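Local coordinates for poly-gamma-glutamate hydrolase (Bacillus phage phiNIT1, PDB 3A9L), which is a zinc peptidase that hydrolyses the gamma-glutamyl linkages of bacterial poly-gamma-glutamate, at residues A[103-108]-A[112-117]. Residues are numbered along the deposited sequence; the frame is centred on the assembly and turned at random.
Sequences HGYKDD and NTLVGG. With ZN (zinc ion), chain C.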
ATOM      1  N   HIS A 103       6.462  14.226 -10.405  1.00 19.59           N
ATOM      2  CA  HIS A 103       7.220  13.783 -11.587  1.00 19.15           C
ATOM      3  C   HIS A 103       8.614  14.298 -11.636  1.00 18.69           C
ATOM      4  O   HIS A 103       8.955  15.318 -11.017  1.00 19.04           O
ATOM      5  CB  HIS A 103       6.503  14.173 -12.878  1.00 18.61           C
ATOM      6  CG  HIS A 103       5.292  13.340 -13.159  1.00 17.08           C
ATOM      7  ND1 HIS A 103       5.338  12.212 -13.941  1.00 16.51           N
ATOM      8  CD2 HIS A 103       4.006  13.462 -12.741  1.00 14.14           C
ATOM      9  CE1 HIS A 103       4.132  11.671 -13.994  1.00 19.86           C
ATOM     10  NE2 HIS A 103       3.307  12.414 -13.280  1.00 16.90           N
ATOM     11  N   GLY A 104       9.454  13.576 -12.370  1.00 19.70           N
ATOM     12  CA  GLY A 104      10.836  14.030 -12.583  1.00 19.89           C
ATOM     13  C   GLY A 104      11.117  14.295 -14.063  1.00 21.21           C
ATOM     14  O   GLY A 104      10.770  13.481 -14.915  1.00 20.26           O
ATOM     15  N   TYR A 105      11.722  15.436 -14.388  1.00 22.57           N
ATOM     16  CA  TYR A 105      12.102  15.661 -15.786  1.00 23.57           C
ATOM     17  C   TYR A 105      13.592  15.959 -15.828  1.00 24.04           C
ATOM     18  O   TYR A 105      14.161  16.363 -14.813  1.00 24.10           O
ATOM     19  CB  TYR A 105      11.222  16.746 -16.481  1.00 23.45           C
ATOM     20  CG  TYR A 105      11.555  18.176 -16.110  1.00 22.80           C
ATOM     21  CD1 TYR A 105      12.495  18.907 -16.841  1.00 23.03           C
ATOM     22  CD2 TYR A 105      10.933  18.805 -15.022  1.00 25.03           C
ATOM     23  CE1 TYR A 105      12.810  20.235 -16.491  1.00 25.66           C
ATOM     24  CE2 TYR A 105      11.235  20.135 -14.671  1.00 23.37           C
ATOM     25  CZ  TYR A 105      12.171  20.839 -15.410  1.00 23.02           C
ATOM     26  OH  TYR A 105      12.476  22.136 -15.062  1.00 22.14           O
ATOM     27  N   LYS A 106      14.218  15.722 -16.983  1.00 25.10           N
ATOM     28  CA  LYS A 106      15.652  15.894 -17.151  1.00 25.53           C
ATOM     29  C   LYS A 106      16.052  17.357 -17.347  1.00 25.91           C
ATOM     30  O   LYS A 106      15.649  18.031 -18.305  1.00 24.29           O
ATOM     31  CB  LYS A 106      16.174  15.029 -18.311  1.00 25.95           C
ATOM     32  CG  LYS A 106      17.676  14.683 -18.227  1.00 27.22           C
ATOM     33  CD  LYS A 106      17.943  13.326 -18.881  1.00 28.96           C
ATOM     34  CE  LYS A 106      19.278  12.740 -18.475  1.00 30.55           C
ATOM     35  NZ  LYS A 106      20.410  13.619 -18.870  1.00 33.82           N
ATOM     36  N   ASP A 107      16.791  17.857 -16.376  1.00 25.76           N
ATOM     37  CA  ASP A 107      17.522  19.099 -16.547  1.00 26.19           C
ATOM     38  C   ASP A 107      18.470  19.080 -15.394  1.00 27.23           C
ATOM     39  O   ASP A 107      18.109  19.457 -14.291  1.00 26.07           O
ATOM     40  CB  ASP A 107      16.636  20.349 -16.502  1.00 25.60           C
ATOM     41  CG  ASP A 107      17.414  21.623 -16.814  1.00 24.91           C
ATOM     42  OD1 ASP A 107      18.639  21.525 -17.113  1.00 21.08           O
ATOM     43  OD2 ASP A 107      16.814  22.716 -16.754  1.00 23.68           O
ATOM     44  N   ASP A 108      19.677  18.599 -15.652  1.00 28.16           N
ATOM     45  CA  ASP A 108      20.708  18.550 -14.626  1.00 30.14           C
ATOM     46  C   ASP A 108      21.311  19.929 -14.389  1.00 30.38           C
ATOM     47  O   ASP A 108      22.157  20.104 -13.503  1.00 30.35           O
ATOM     48  CB  ASP A 108      21.825  17.600 -15.065  1.00 30.89           C
ATOM     49  CG  ASP A 108      21.413  16.140 -15.023  1.00 31.86           C
ATOM     50  OD1 ASP A 108      20.832  15.700 -14.012  1.00 32.85           O
ATOM     51  OD2 ASP A 108      21.723  15.418 -15.997  1.00 33.29           O
ATOM     52  N   ASN A 112      14.314  23.667 -11.045  1.00 24.35           N
ATOM     53  CA  ASN A 112      13.017  24.208 -11.335  1.00 24.00           C
ATOM     54  C   ASN A 112      11.903  23.202 -11.131  1.00 23.61           C
ATOM     55  O   ASN A 112      12.117  21.988 -11.253  1.00 24.32           O
ATOM     56  CB  ASN A 112      12.984  24.741 -12.774  1.00 24.64           C
ATOM     57  CG  ASN A 112      11.985  25.825 -12.943  1.00 23.18           C
ATOM     58  OD1 ASN A 112      11.336  26.220 -11.997  1.00 27.72           O
ATOM     59  ND2 ASN A 112      11.850  26.330 -14.158  1.00 25.61           N
ATOM     60  N   THR A 113      10.718  23.730 -10.846  1.00 23.49           N
ATOM     61  CA  THR A 113       9.487  22.966 -10.793  1.00 23.53           C
ATOM     62  C   THR A 113       8.415  23.631 -11.670  1.00 23.46           C
ATOM     63  O   THR A 113       8.151  24.824 -11.525  1.00 23.22           O
ATOM     64  CB  THR A 113       8.970  22.826  -9.343  1.00 22.98           C
ATOM     65  OG1 THR A 113       9.953  22.120  -8.556  1.00 23.32           O
ATOM     66  CG2 THR A 113       7.647  22.066  -9.326  1.00 24.57           C
ATOM     67  N   LEU A 114       7.821  22.822 -12.558  1.00 23.33           N
ATOM     68  CA  LEU A 114       6.818  23.242 -13.528  1.00 23.26           C
ATOM     69  C   LEU A 114       5.497  22.595 -13.141  1.00 24.40           C
ATOM     70  O   LEU A 114       5.336  21.360 -13.216  1.00 23.21           O
ATOM     71  CB  LEU A 114       7.235  22.855 -14.965  1.00 23.59           C
ATOM     72  CG  LEU A 114       8.679  23.195 -15.393  1.00 24.46           C
ATOM     73  CD1 LEU A 114       9.041  22.529 -16.711  1.00 26.54           C
ATOM     74  CD2 LEU A 114       8.879  24.715 -15.483  1.00 24.05           C
ATOM     75  N   VAL A 115       4.566  23.440 -12.697  1.00 23.04           N
ATOM     76  CA  VAL A 115       3.330  22.970 -12.075  1.00 23.11           C
ATOM     77  C   VAL A 115       2.147  23.168 -13.028  1.00 23.44           C
ATOM     78  O   VAL A 115       1.904  24.276 -13.506  1.00 23.95           O
ATOM     79  CB  VAL A 115       3.063  23.722 -10.751  1.00 22.87           C
ATOM     80  CG1 VAL A 115       1.957  23.039  -9.941  1.00 22.30           C
ATOM     81  CG2 VAL A 115       4.339  23.818  -9.919  1.00 23.02           C
ATOM     82  N   GLY A 116       1.411  22.095 -13.287  1.00 21.95           N
ATOM     83  CA  GLY A 116       0.214  22.202 -14.104  1.00 22.04           C
ATOM     84  C   GLY A 116      -0.897  21.364 -13.543  1.00 20.94           C
ATOM     85  O   GLY A 116      -0.931  21.078 -12.342  1.00 20.60           O
ATOM     86  N   GLY A 117      -1.790  20.927 -14.417  1.00 20.87           N
ATOM     87  CA  GLY A 117      -2.958  20.189 -13.994  1.00 20.81           C
ATOM     88  C   GLY A 117      -4.169  21.110 -14.099  1.00 21.05           C
ATOM     89  O   GLY A 117      -4.012  22.315 -14.337  1.00 19.93           O
TER
HETATM   90 ZN    ZN C 251       6.932  11.282 -14.932  1.00 32.14          ZN
HETATM   91  O   HOH W   1       7.891  13.173 -15.760  1.00 34.48           O
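Tyr105 reaches across to Leu114 and Asn112 with the outer half of its ring, and these three residues make up nearly the whole contact. Methyl CD1 of Leu114 meets the ring obliquely, 3.8 Å from CZ of Tyr105. Beyond it the phenol oxygen OH of Tyr105 lies 3.5 Å from CB of Asn112. With CG between its backbone N and carbonyl carbon (chi1 77°), the ring of Tyr105 stands over strand 162-167, the strand that separates 98-105 from 113-116 in the mixed sheet. Glu165, Ser167 and Arg143 also touch the tyrosine. The amide of Asn112 is turned 66° from the ring plane, and its ND2 is hydrogen-bonded to OE2 of Glu138.

Past the C-terminal end of strand 98-105 the contact thins out: exposed Lys106 meets nothing of 112-117 and makes a long salt bridge from NZ to OD2 of Asp108, 3.6 Å away. At the other end, His103 binds zinc through ND1 at 2.1 Å, alongside His40 and Glu45; a zinc-bound water donates to O of Gly104. With no hydrogen bond between the segments, their direct association rests on van der Waals contact, while backbone hydrogen bonds of Tyr105 to Ile166 and Asn112 to Ser167 tie both to strand 162-167.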